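Local coordinates for citrate lyase subunit beta-like protein (Mycobacterium tuberculosis H37Rv, PDB 6CJ3), which binds one magnesium ion per subunit, probably acts as a carbon-carbon lyase and may play a role in fatty acid biosynthesis, at residues 11-16 with 66-71; 71-76 with 97-102; 187-192 with 215-220. One frame throughout, in Å; residues are numbered along the deposited sequence.

In the fold
All three contacts sit on one closed parallel eight-stranded barrel, the TIM barrel of the HpcH/HpaI aldolase family. Contact 1 is a surface contact where strands begin; contacts 2 and 3 are buried and lie where strands end. Contacts 1 and 2 share Val71 and strand 69-72, and touch where Val70 CG1 packs 3.8 Å from Met97 N; contact 3 takes the last two strands, its centre about 18 Å from that of contact 2. The chemistry follows the place: contact 1 has no hydrogen bond across it, contact 2 joins sheet bonds to the charged substrate site, and contact 3 relies on a water, one weak bond and aliphatic packing.

Contact 1: residues 11-16 with 66-71; sequences LRAAGP and PERTVV
Leu11 reaches over the start of strand 69-72 with both branches of its fork. CD1 lies 3.9 Å from CG2 of Val70, and CD2 rests on the backbone 3.7 Å from Glu67 O. With CG anti to the carbonyl carbon (chi1 -70°), the fork is carried toward residues 67-70, while the CB of Val70 already points at the loop.

The second patch belongs to Ala14. Its CB sits over one face of the Arg68 guanidinium, displaced toward the rim and 3.6 Å from NE, with Ala13 CB approaching the same group obliquely. Arg68 starts away from the loop and returns through a bend at chi2 (-61°). Its NH1 then donates to Glu67 O over 2.7 Å; this oxygen lies near the guanidinium plane, although the donor stands above the carbonyl plane. That bond limits rotation of the flat group beneath the methyl. No hydrogen bond links the two segments; methyl and aliphatic groups do the touching, one methyl against the guanidinium face.

Leu11 also touches Val38, Thr95 and Trp18, and Val70 touches Thr95, Met97 and Trp18. The loop thus lies across the N-terminal end of the barrel, against the beginnings of strands 17-22, 38-42, 69-72 and 95-98.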
ATOM      1  N   LEU A  11     -19.356 -20.940  -2.587  1.00 50.01           N
ATOM      2  CA  LEU A  11     -19.751 -19.536  -2.603  1.00 46.72           C
ATOM      3  C   LEU A  11     -19.266 -18.818  -3.860  1.00 43.97           C
ATOM      4  O   LEU A  11     -19.909 -17.862  -4.309  1.00 41.55           O
ATOM      5  CB  LEU A  11     -19.247 -18.847  -1.329  1.00 43.27           C
ATOM      6  CG  LEU A  11     -19.987 -19.295  -0.055  1.00 40.46           C
ATOM      7  CD1 LEU A  11     -19.350 -18.724   1.212  1.00 42.46           C
ATOM      8  CD2 LEU A  11     -21.482 -18.951  -0.109  1.00 39.11           C
ATOM      9  N   ARG A  12     -18.167 -19.280  -4.462  1.00 45.19           N
ATOM     10  CA  ARG A  12     -17.683 -18.671  -5.696  1.00 49.65           C
ATOM     11  C   ARG A  12     -18.657 -18.860  -6.855  1.00 50.16           C
ATOM     12  O   ARG A  12     -18.632 -18.068  -7.804  1.00 55.59           O
ATOM     13  CB  ARG A  12     -16.308 -19.243  -6.054  1.00 56.83           C
ATOM     14  CG  ARG A  12     -15.573 -18.477  -7.142  1.00 60.26           C
ATOM     15  CD  ARG A  12     -14.134 -18.951  -7.301  1.00 65.88           C
ATOM     16  NE  ARG A  12     -13.230 -18.390  -6.295  1.00 66.88           N
ATOM     17  CZ  ARG A  12     -12.748 -19.067  -5.253  1.00 70.82           C
ATOM     18  NH1 ARG A  12     -13.083 -20.340  -5.073  1.00 73.88           N
ATOM     19  NH2 ARG A  12     -11.925 -18.474  -4.394  1.00 64.65           N
ATOM     20  N   ALA A  13     -19.525 -19.873  -6.795  1.00 45.05           N
ATOM     21  CA  ALA A  13     -20.505 -20.091  -7.853  1.00 44.76           C
ATOM     22  C   ALA A  13     -21.708 -19.155  -7.758  1.00 44.59           C
ATOM     23  O   ALA A  13     -22.427 -18.991  -8.750  1.00 45.33           O
ATOM     24  CB  ALA A  13     -20.981 -21.547  -7.840  1.00 42.54           C
ATOM     25  N   ALA A  14     -21.953 -18.546  -6.604  1.00 44.63           N
ATOM     26  CA  ALA A  14     -23.039 -17.584  -6.512  1.00 44.95           C
ATOM     27  C   ALA A  14     -22.600 -16.240  -7.090  1.00 39.77           C
ATOM     28  O   ALA A  14     -21.409 -15.963  -7.251  1.00 38.21           O
ATOM     29  CB  ALA A  14     -23.498 -17.417  -5.062  1.00 43.74           C
ATOM     30  N   GLY A  15     -23.587 -15.399  -7.407  1.00 38.96           N
ATOM     31  CA  GLY A  15     -23.312 -14.112  -7.982  1.00 32.94           C
ATOM     32  C   GLY A  15     -22.622 -13.174  -7.001  1.00 30.16           C
ATOM     33  O   GLY A  15     -22.324 -13.533  -5.855  1.00 29.59           O
ATOM     34  N   PRO A  16     -22.366 -11.947  -7.453  1.00 30.48           N
ATOM     35  CA  PRO A  16     -21.584 -10.994  -6.655  1.00 29.16           C
ATOM     36  C   PRO A  16     -22.378 -10.184  -5.638  1.00 27.59           C
ATOM     37  O   PRO A  16     -21.767  -9.418  -4.882  1.00 25.11           O
ATOM     38  CB  PRO A  16     -21.009 -10.077  -7.740  1.00 28.91           C
ATOM     39  CG  PRO A  16     -22.108 -10.005  -8.754  1.00 29.03           C
ATOM     40  CD  PRO A  16     -22.772 -11.379  -8.752  1.00 31.99           C
ATOM     41  N   PRO A  66     -28.132 -23.167   3.655  1.00 33.04           N
ATOM     42  CA  PRO A  66     -26.744 -23.020   4.125  1.00 32.29           C
ATOM     43  C   PRO A  66     -25.723 -22.955   3.005  1.00 30.26           C
ATOM     44  O   PRO A  66     -24.595 -22.519   3.251  1.00 31.62           O
ATOM     45  CB  PRO A  66     -26.533 -24.265   5.005  1.00 33.55           C
ATOM     46  CG  PRO A  66     -27.485 -25.251   4.484  1.00 34.36           C
ATOM     47  CD  PRO A  66     -28.695 -24.478   4.028  1.00 38.95           C
ATOM     48  N   GLU A  67     -26.080 -23.350   1.781  1.00 32.63           N
ATOM     49  CA  GLU A  67     -25.170 -23.176   0.656  1.00 31.22           C
ATOM     50  C   GLU A  67     -25.120 -21.738   0.157  1.00 31.21           C
ATOM     51  O   GLU A  67     -24.216 -21.402  -0.613  1.00 31.35           O
ATOM     52  CB  GLU A  67     -25.571 -24.094  -0.499  1.00 42.50           C
ATOM     53  CG  GLU A  67     -25.373 -25.567  -0.215  1.00 55.90           C
ATOM     54  CD  GLU A  67     -25.852 -26.436  -1.357  1.00 68.16           C
ATOM     55  OE1 GLU A  67     -26.544 -25.911  -2.255  1.00 72.04           O
ATOM     56  OE2 GLU A  67     -25.533 -27.643  -1.357  1.00 74.94           O
ATOM     57  N   ARG A  68     -26.057 -20.886   0.580  1.00 31.93           N
ATOM     58  CA  ARG A  68     -26.118 -19.503   0.120  1.00 32.88           C
ATOM     59  C   ARG A  68     -26.189 -18.516   1.281  1.00 30.53           C
ATOM     60  O   ARG A  68     -26.681 -17.392   1.105  1.00 29.81           O
ATOM     61  CB  ARG A  68     -27.319 -19.312  -0.811  1.00 36.33           C
ATOM     62  CG  ARG A  68     -27.169 -20.012  -2.148  1.00 45.28           C
ATOM     63  CD  ARG A  68     -25.962 -19.468  -2.895  1.00 52.01           C
ATOM     64  NE  ARG A  68     -25.735 -20.146  -4.168  1.00 68.42           N
ATOM     65  CZ  ARG A  68     -24.831 -21.105  -4.356  1.00 78.91           C
ATOM     66  NH1 ARG A  68     -24.061 -21.504  -3.351  1.00 81.05           N
ATOM     67  NH2 ARG A  68     -24.692 -21.663  -5.552  1.00 83.09           N
ATOM     68  N   THR A  69     -25.719 -18.913   2.462  1.00 26.37           N
ATOM     69  CA  THR A  69     -25.854 -18.120   3.677  1.00 25.37           C
ATOM     70  C   THR A  69     -24.569 -18.194   4.483  1.00 28.65           C
ATOM     71  O   THR A  69     -24.024 -19.281   4.686  1.00 28.99           O
ATOM     72  CB  THR A  69     -27.017 -18.615   4.544  1.00 28.80           C
ATOM     73  OG1 THR A  69     -28.199 -18.709   3.753  1.00 32.21           O
ATOM     74  CG2 THR A  69     -27.259 -17.653   5.693  1.00 30.45           C
ATOM     75  N   VAL A  70     -24.105 -17.038   4.944  1.00 23.82           N
ATOM     76  CA  VAL A  70     -22.953 -16.888   5.823  1.00 25.68           C
ATOM     77  C   VAL A  70     -23.452 -16.240   7.106  1.00 30.64           C
ATOM     78  O   VAL A  70     -24.405 -15.456   7.078  1.00 25.99           O
ATOM     79  CB  VAL A  70     -21.866 -16.025   5.133  1.00 22.62           C
ATOM     80  CG1 VAL A  70     -20.728 -15.661   6.092  1.00 24.93           C
ATOM     81  CG2 VAL A  70     -21.329 -16.748   3.886  1.00 24.91           C
ATOM     82  N   VAL A  71     -22.831 -16.558   8.241  1.00 23.05           N
ATOM     83  CA  VAL A  71     -23.234 -15.947   9.506  1.00 20.69           C
ATOM     84  C   VAL A  71     -22.089 -15.076   9.993  1.00 22.50           C
ATOM     85  O   VAL A  71     -20.980 -15.574  10.225  1.00 22.44           O
ATOM     86  CB  VAL A  71     -23.628 -16.998  10.555  1.00 24.58           C
ATOM     87  CG1 VAL A  71     -23.980 -16.331  11.883  1.00 22.87           C
ATOM     88  CG2 VAL A  71     -24.806 -17.861  10.050  1.00 22.63           C
TER

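Contact 2: residues 71-76 with 97-102. With ACT (acetate ion), chain E.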
ATOM      1  N   VAL A  71     -22.831 -16.558   8.241  1.00 23.05           N
ATOM      2  CA  VAL A  71     -23.234 -15.947   9.506  1.00 20.69           C
ATOM      3  C   VAL A  71     -22.089 -15.076   9.993  1.00 22.50           C
ATOM      4  O   VAL A  71     -20.980 -15.574  10.225  1.00 22.44           O
ATOM      5  CB  VAL A  71     -23.628 -16.998  10.555  1.00 24.58           C
ATOM      6  CG1 VAL A  71     -23.980 -16.331  11.883  1.00 22.87           C
ATOM      7  CG2 VAL A  71     -24.806 -17.861  10.050  1.00 22.63           C
ATOM      8  N   ARG A  72     -22.337 -13.772  10.134  1.00 20.98           N
ATOM      9  CA  ARG A  72     -21.336 -12.902  10.746  1.00 17.77           C
ATOM     10  C   ARG A  72     -21.445 -13.031  12.261  1.00 18.86           C
ATOM     11  O   ARG A  72     -22.466 -12.670  12.854  1.00 21.01           O
ATOM     12  CB  ARG A  72     -21.476 -11.442  10.313  1.00 19.89           C
ATOM     13  CG  ARG A  72     -20.369 -10.594  10.977  1.00 21.64           C
ATOM     14  CD  ARG A  72     -20.119  -9.238  10.309  1.00 18.60           C
ATOM     15  NE  ARG A  72     -21.163  -8.271  10.626  1.00 20.81           N
ATOM     16  CZ  ARG A  72     -21.080  -6.970  10.348  1.00 23.87           C
ATOM     17  NH1 ARG A  72     -19.985  -6.485   9.766  1.00 21.71           N
ATOM     18  NH2 ARG A  72     -22.078  -6.154  10.661  1.00 21.42           N
ATOM     19  N   ILE A  73     -20.398 -13.577  12.884  1.00 22.25           N
ATOM     20  CA  ILE A  73     -20.349 -13.749  14.332  1.00 19.29           C
ATOM     21  C   ILE A  73     -19.693 -12.528  14.956  1.00 22.19           C
ATOM     22  O   ILE A  73     -19.342 -11.581  14.251  1.00 19.60           O
ATOM     23  CB  ILE A  73     -19.598 -15.039  14.706  1.00 18.00           C
ATOM     24  CG1 ILE A  73     -18.163 -15.010  14.167  1.00 18.23           C
ATOM     25  CG2 ILE A  73     -20.357 -16.253  14.155  1.00 22.40           C
ATOM     26  CD1 ILE A  73     -17.367 -16.307  14.462  1.00 17.43           C
ATOM     27  N   ASN A  74     -19.518 -12.534  16.273  1.00 22.29           N
ATOM     28  CA  ASN A  74     -18.850 -11.415  16.924  1.00 23.39           C
ATOM     29  C   ASN A  74     -17.334 -11.655  16.996  1.00 24.51           C
ATOM     30  O   ASN A  74     -16.827 -12.726  16.643  1.00 22.11           O
ATOM     31  CB  ASN A  74     -19.475 -11.177  18.298  1.00 22.63           C
ATOM     32  CG  ASN A  74     -20.857 -10.530  18.197  1.00 27.21           C
ATOM     33  OD1 ASN A  74     -20.979  -9.305  18.228  1.00 23.04           O
ATOM     34  ND2 ASN A  74     -21.902 -11.354  18.057  1.00 23.12           N
ATOM     35  N   ALA A  75     -16.599 -10.628  17.428  1.00 21.77           N
ATOM     36  CA  ALA A  75     -15.144 -10.644  17.295  1.00 23.85           C
ATOM     37  C   ALA A  75     -14.474 -11.636  18.262  1.00 20.23           C
ATOM     38  O   ALA A  75     -15.019 -12.015  19.301  1.00 23.59           O
ATOM     39  CB  ALA A  75     -14.568  -9.242  17.522  1.00 27.77           C
ATOM     40  N   GLY A  76     -13.260 -12.042  17.894  1.00 19.76           N
ATOM     41  CA  GLY A  76     -12.524 -12.990  18.713  1.00 19.96           C
ATOM     42  C   GLY A  76     -12.344 -12.481  20.134  1.00 26.85           C
ATOM     43  O   GLY A  76     -12.174 -11.284  20.374  1.00 26.78           O
ATOM     44  N   MET A  97     -18.448 -15.268   9.071  1.00 18.25           N
ATOM     45  CA  MET A  97     -17.680 -14.059   8.827  1.00 16.50           C
ATOM     46  C   MET A  97     -17.157 -13.532  10.158  1.00 17.19           C
ATOM     47  O   MET A  97     -17.937 -13.317  11.092  1.00 19.33           O
ATOM     48  CB  MET A  97     -18.531 -12.985   8.134  1.00 16.56           C
ATOM     49  CG  MET A  97     -17.756 -11.694   7.889  1.00 17.57           C
ATOM     50  SD  MET A  97     -18.765 -10.505   6.962  1.00 19.93           S
ATOM     51  CE  MET A  97     -18.701 -11.202   5.314  1.00 20.93           C
ATOM     52  N   LEU A  98     -15.835 -13.322  10.238  1.00 18.80           N
ATOM     53  CA  LEU A  98     -15.175 -12.893  11.465  1.00 18.04           C
ATOM     54  C   LEU A  98     -14.894 -11.397  11.405  1.00 17.31           C
ATOM     55  O   LEU A  98     -14.006 -10.973  10.638  1.00 20.44           O
ATOM     56  CB  LEU A  98     -13.866 -13.664  11.667  1.00 17.58           C
ATOM     57  CG  LEU A  98     -13.026 -13.223  12.876  1.00 20.27           C
ATOM     58  CD1 LEU A  98     -13.714 -13.534  14.206  1.00 20.00           C
ATOM     59  CD2 LEU A  98     -11.640 -13.893  12.814  1.00 19.38           C
ATOM     60  N   PRO A  99     -15.588 -10.571  12.186  1.00 17.07           N
ATOM     61  CA  PRO A  99     -15.313  -9.131  12.180  1.00 18.92           C
ATOM     62  C   PRO A  99     -14.074  -8.824  13.006  1.00 19.59           C
ATOM     63  O   PRO A  99     -13.644  -9.616  13.847  1.00 21.27           O
ATOM     64  CB  PRO A  99     -16.564  -8.542  12.831  1.00 17.85           C
ATOM     65  CG  PRO A  99     -16.934  -9.586  13.869  1.00 17.83           C
ATOM     66  CD  PRO A  99     -16.610 -10.927  13.189  1.00 18.55           C
ATOM     67  N   LYS A 100     -13.523  -7.638  12.768  1.00 20.04           N
ATOM     68  CA  LYS A 100     -12.285  -7.202  13.417  1.00 21.23           C
ATOM     69  C   LYS A 100     -11.229  -8.303  13.383  1.00 20.33           C
ATOM     70  O   LYS A 100     -10.515  -8.542  14.360  1.00 20.76           O
ATOM     71  CB  LYS A 100     -12.538  -6.741  14.853  1.00 19.69           C
ATOM     72  CG  LYS A 100     -13.211  -5.367  14.945  1.00 24.25           C
ATOM     73  CD  LYS A 100     -14.704  -5.475  14.746  1.00 28.04           C
ATOM     74  CE  LYS A 100     -15.364  -4.112  14.833  1.00 28.12           C
ATOM     75  NZ  LYS A 100     -16.851  -4.189  14.765  1.00 29.64           N
ATOM     76  N   ALA A 101     -11.134  -8.991  12.246  1.00 20.34           N
ATOM     77  CA  ALA A 101     -10.175 -10.086  12.127  1.00 21.02           C
ATOM     78  C   ALA A 101      -8.759  -9.518  12.197  1.00 23.46           C
ATOM     79  O   ALA A 101      -8.414  -8.610  11.435  1.00 20.08           O
ATOM     80  CB  ALA A 101     -10.401 -10.851  10.814  1.00 18.74           C
ATOM     81  N   GLU A 102      -7.937 -10.032  13.127  1.00 20.24           N
ATOM     82  CA  GLU A 102      -6.646  -9.407  13.392  1.00 19.79           C
ATOM     83  C   GLU A 102      -5.463 -10.357  13.447  1.00 21.24           C
ATOM     84  O   GLU A 102      -4.326  -9.883  13.550  1.00 22.79           O
ATOM     85  CB  GLU A 102      -6.703  -8.598  14.697  1.00 22.00           C
ATOM     86  CG  GLU A 102      -7.513  -7.328  14.517  1.00 19.64           C
ATOM     87  CD  GLU A 102      -7.518  -6.441  15.734  1.00 28.87           C
ATOM     88  OE1 GLU A 102      -7.499  -5.206  15.549  1.00 23.94           O
ATOM     89  OE2 GLU A 102      -7.549  -6.969  16.870  1.00 31.34           O
TER
HETATM   90  C   ACT E 304     -22.381  -3.003   9.054  1.00 42.40           C
HETATM   91  O   ACT E 304     -21.705  -3.478  10.006  1.00 28.14           O
HETATM   92  OXT ACT E 304     -22.078  -2.067   8.267  1.00 47.63           O
HETATM   93  CH3 ACT E 304     -23.793  -3.655   8.799  1.00 46.31           C
HETATM   94  O   HOH W   1     -11.898 -10.889  15.583  1.00 21.27           O
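The Arg72 side chain crosses that of Met97 at a slant; the two residues pair in a parallel beta bridge, with both side chains on the same face of the sheet. CB of Arg72 lies 4.0 Å from the CB of Met97, and CG passes over Met97 O. CD then meets the sulfur, 3.8 Å from Met97 SD. The chain starts out anti to N (chi1 -179°) and bends only at chi3 (75°), which turns the guanidinium off the methionine; NH2 gives an almost straight bond (173°) to an oxygen of an acetate, probably from the crystallisation liquor, 2.8 Å away, lying at the edge and in the guanidinium plane. NH2 also forms a salt bridge with Asp42, and NH1 donates to pyruvate O3, in accord with the role of Arg72 in substrate binding.

Behind it the strands are joined by Met97 N to Val71 O at 2.8 Å and by Ile73 N to Met97 O at 3.1 Å, the latter in the carbonyl plane. Beyond the bridge Pro99 wedges in: its CD is 3.0 Å from Ile73 O, a buried oxygen with no hydrogen-bond partner in the model, and its CG faces Ala75 N. Further on, a water accepts from Gly76 N (2.9 Å) and also bonds Pro99 O, linking the two loops beyond the strands.

Lys100 packs its CB on that of Ala75 and sends NZ to Glu44, Asp45 and the magnesium ligand Asp146, while its backbone N donates to Glu120.

Strands 69-72 and 95-98 belong to one beta-alpha-beta unit of the TIM barrel. Helix 79-89 covers Ile73 and Leu98 outside, Phe20 of strand 17-22 meets Arg72 and Met97 inside, and strand 114-119 continues the sheet.

Contact 3: residues 187-192 with 215-220. With PYR (pyruvic acid), chain G.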
ATOM      1  N   ASP A 187     -15.697  -6.639  -1.469  1.00 19.40           N
ATOM      2  CA  ASP A 187     -15.532  -5.193  -1.345  1.00 18.82           C
ATOM      3  C   ASP A 187     -16.483  -4.632  -0.284  1.00 19.25           C
ATOM      4  O   ASP A 187     -17.546  -5.198  -0.014  1.00 18.77           O
ATOM      5  CB  ASP A 187     -15.781  -4.509  -2.699  1.00 18.37           C
ATOM      6  CG  ASP A 187     -15.109  -3.137  -2.809  1.00 18.83           C
ATOM      7  OD1 ASP A 187     -14.092  -2.895  -2.139  1.00 18.20           O
ATOM      8  OD2 ASP A 187     -15.616  -2.284  -3.569  1.00 20.35           O
ATOM      9  N   ALA A 188     -16.088  -3.501   0.310  1.00 20.15           N
ATOM     10  CA  ALA A 188     -16.797  -2.874   1.425  1.00 19.22           C
ATOM     11  C   ALA A 188     -18.171  -2.345   1.002  1.00 20.92           C
ATOM     12  O   ALA A 188     -18.445  -2.121  -0.179  1.00 18.81           O
ATOM     13  CB  ALA A 188     -15.968  -1.722   2.001  1.00 21.49           C
ATOM     14  N   VAL A 189     -19.044  -2.137   2.005  1.00 23.51           N
ATOM     15  CA  VAL A 189     -20.433  -1.750   1.771  1.00 21.97           C
ATOM     16  C   VAL A 189     -20.515  -0.270   1.441  1.00 21.53           C
ATOM     17  O   VAL A 189     -19.707   0.540   1.901  1.00 24.23           O
ATOM     18  CB  VAL A 189     -21.317  -2.081   2.992  1.00 23.87           C
ATOM     19  CG1 VAL A 189     -21.248  -3.566   3.337  1.00 20.48           C
ATOM     20  CG2 VAL A 189     -20.925  -1.226   4.186  1.00 29.02           C
ATOM     21  N   HIS A 190     -21.522   0.084   0.648  1.00 22.45           N
ATOM     22  CA  HIS A 190     -21.843   1.473   0.326  1.00 22.66           C
ATOM     23  C   HIS A 190     -22.968   1.883   1.271  1.00 22.22           C
ATOM     24  O   HIS A 190     -24.130   1.527   1.062  1.00 24.91           O
ATOM     25  CB  HIS A 190     -22.242   1.597  -1.141  1.00 24.32           C
ATOM     26  CG  HIS A 190     -22.093   2.976  -1.694  1.00 23.83           C
ATOM     27  ND1 HIS A 190     -20.880   3.478  -2.123  1.00 21.80           N
ATOM     28  CD2 HIS A 190     -23.002   3.955  -1.898  1.00 23.85           C
ATOM     29  CE1 HIS A 190     -21.048   4.713  -2.554  1.00 23.97           C
ATOM     30  NE2 HIS A 190     -22.329   5.027  -2.434  1.00 25.68           N
ATOM     31  N   LEU A 191     -22.615   2.632   2.323  1.00 23.07           N
ATOM     32  CA  LEU A 191     -23.590   2.957   3.361  1.00 24.69           C
ATOM     33  C   LEU A 191     -24.687   3.895   2.869  1.00 24.83           C
ATOM     34  O   LEU A 191     -25.800   3.852   3.400  1.00 28.24           O
ATOM     35  CB  LEU A 191     -22.896   3.572   4.574  1.00 29.86           C
ATOM     36  CG  LEU A 191     -22.076   2.597   5.425  1.00 31.01           C
ATOM     37  CD1 LEU A 191     -21.507   3.351   6.599  1.00 35.77           C
ATOM     38  CD2 LEU A 191     -22.915   1.423   5.898  1.00 33.31           C
ATOM     39  N   ASP A 192     -24.405   4.752   1.891  1.00 24.80           N
ATOM     40  CA  ASP A 192     -25.413   5.682   1.372  1.00 28.36           C
ATOM     41  C   ASP A 192     -26.315   4.919   0.408  1.00 28.19           C
ATOM     42  O   ASP A 192     -26.031   4.803  -0.785  1.00 27.03           O
ATOM     43  CB  ASP A 192     -24.750   6.875   0.699  1.00 30.20           C
ATOM     44  CG  ASP A 192     -25.730   7.994   0.382  1.00 36.34           C
ATOM     45  OD1 ASP A 192     -26.951   7.759   0.382  1.00 33.50           O
ATOM     46  OD2 ASP A 192     -25.272   9.114   0.114  1.00 34.79           O
ATOM     47  N   VAL A 215     -20.497  -6.361  -1.093  1.00 17.27           N
ATOM     48  CA  VAL A 215     -21.443  -6.580  -0.011  1.00 18.75           C
ATOM     49  C   VAL A 215     -22.364  -5.372   0.103  1.00 22.43           C
ATOM     50  O   VAL A 215     -21.917  -4.217   0.019  1.00 24.05           O
ATOM     51  CB  VAL A 215     -20.699  -6.853   1.307  1.00 20.80           C
ATOM     52  CG1 VAL A 215     -21.694  -7.174   2.419  1.00 20.00           C
ATOM     53  CG2 VAL A 215     -19.712  -8.014   1.122  1.00 19.84           C
ATOM     54  N   CYS A 216     -23.657  -5.641   0.299  1.00 22.29           N
ATOM     55  CA  CYS A 216     -24.692  -4.621   0.369  1.00 27.23           C
ATOM     56  C   CYS A 216     -25.368  -4.636   1.735  1.00 29.09           C
ATOM     57  O   CYS A 216     -25.365  -5.646   2.448  1.00 25.64           O
ATOM     58  CB  CYS A 216     -25.746  -4.826  -0.729  1.00 25.69           C
ATOM     59  SG  CYS A 216     -25.061  -4.924  -2.411  1.00 26.17           S
ATOM     60  N   ILE A 217     -25.972  -3.501   2.095  1.00 27.16           N
ATOM     61  CA  ILE A 217     -26.748  -3.409   3.324  1.00 27.69           C
ATOM     62  C   ILE A 217     -28.228  -3.139   3.059  1.00 31.78           C
ATOM     63  O   ILE A 217     -29.007  -2.996   4.003  1.00 33.33           O
ATOM     64  CB  ILE A 217     -26.147  -2.367   4.292  1.00 31.51           C
ATOM     65  CG1 ILE A 217     -25.671  -1.127   3.539  1.00 31.56           C
ATOM     66  CG2 ILE A 217     -24.929  -2.930   5.010  1.00 27.57           C
ATOM     67  CD1 ILE A 217     -26.706  -0.159   3.349  1.00 26.85           C
ATOM     68  N   HIS A 218     -28.649  -3.111   1.791  1.00 27.14           N
ATOM     69  CA  HIS A 218     -30.064  -2.914   1.478  1.00 29.78           C
ATOM     70  C   HIS A 218     -30.377  -3.665   0.190  1.00 27.24           C
ATOM     71  O   HIS A 218     -29.561  -3.629  -0.747  1.00 25.81           O
ATOM     72  CB  HIS A 218     -30.417  -1.429   1.328  1.00 28.53           C
ATOM     73  CG  HIS A 218     -31.887  -1.155   1.280  1.00 31.03           C
ATOM     74  ND1 HIS A 218     -32.621  -1.224   0.116  1.00 30.64           N
ATOM     75  CD2 HIS A 218     -32.760  -0.797   2.253  1.00 35.10           C
ATOM     76  CE1 HIS A 218     -33.882  -0.921   0.372  1.00 38.14           C
ATOM     77  NE2 HIS A 218     -33.994  -0.654   1.661  1.00 32.63           N
ATOM     78  N   PRO A 219     -31.516  -4.360   0.113  1.00 27.68           N
ATOM     79  CA  PRO A 219     -31.776  -5.191  -1.077  1.00 29.52           C
ATOM     80  C   PRO A 219     -31.864  -4.404  -2.375  1.00 32.94           C
ATOM     81  O   PRO A 219     -31.569  -4.969  -3.437  1.00 32.74           O
ATOM     82  CB  PRO A 219     -33.101  -5.889  -0.736  1.00 31.31           C
ATOM     83  CG  PRO A 219     -33.718  -5.061   0.333  1.00 29.70           C
ATOM     84  CD  PRO A 219     -32.601  -4.465   1.106  1.00 26.98           C
ATOM     85  N   SER A 220     -32.263  -3.123  -2.333  1.00 28.70           N
ATOM     86  CA  SER A 220     -32.238  -2.288  -3.535  1.00 28.15           C
ATOM     87  C   SER A 220     -30.847  -2.203  -4.164  1.00 31.51           C
ATOM     88  O   SER A 220     -30.733  -1.922  -5.364  1.00 29.11           O
ATOM     89  CB  SER A 220     -32.732  -0.873  -3.208  1.00 34.69           C
ATOM     90  OG  SER A 220     -31.811  -0.222  -2.342  1.00 32.00           O
TER
HETATM   91  C   PYR G 306     -21.243   7.340   2.133  0.93 50.09           C
HETATM   92  O   PYR G 306     -21.153   6.645   3.239  0.93 47.65           O
HETATM   93  OXT PYR G 306     -21.235   8.649   2.186  0.93 56.27           O
HETATM   94  CA  PYR G 306     -21.344   6.702   0.897  0.93 43.63           C
HETATM   95  O3  PYR G 306     -21.664   5.426   0.840  0.93 30.47           O
HETATM   96  CB  PYR G 306     -21.100   7.493  -0.361  0.93 34.80           C
HETATM   97  O   HOH W   2     -22.459  -1.761  -1.276  1.00 23.87           O
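Val215 O receives a water hydrogen bond of 2.8 Å, and the same water accepts from His190 N, bridging the loop after strand 184-187 to the end of strand 213-216, the last strand of the TIM barrel. CA of Val189 adds a CA-H...O contact to this oxygen at 3.4 Å. One step back, Val215 N gives a weak bond of 3.4 Å to Asp187 O.

Aliphatic side chains pack beside these backbone bonds. CG1 of Val189, set anti to the carbonyl carbon (chi1 -57°), meets Val215 CG1 at 3.7 Å and continues to Ile217 CG2. The other arm of Ile217 brings CD1 against His190 O, whose hydrogen bond comes from Gln221 NE2. Phe20 of strand 17-22 packs on Val189, Val215 and Ile217, while Met259 and Val264 of the second subunit cover Ile217 and Leu191, placing this contact at the trimer interface.

The loop also holds a pyruvate distinct from the one bound by Arg72. The His190 ring is fixed by Asp195 at NE2 and Glu202 at ND1. Pyruvate O3 accepts from Asp192 N at 3.0 Å and sits 3.3 Å above the centre of the His190 ring.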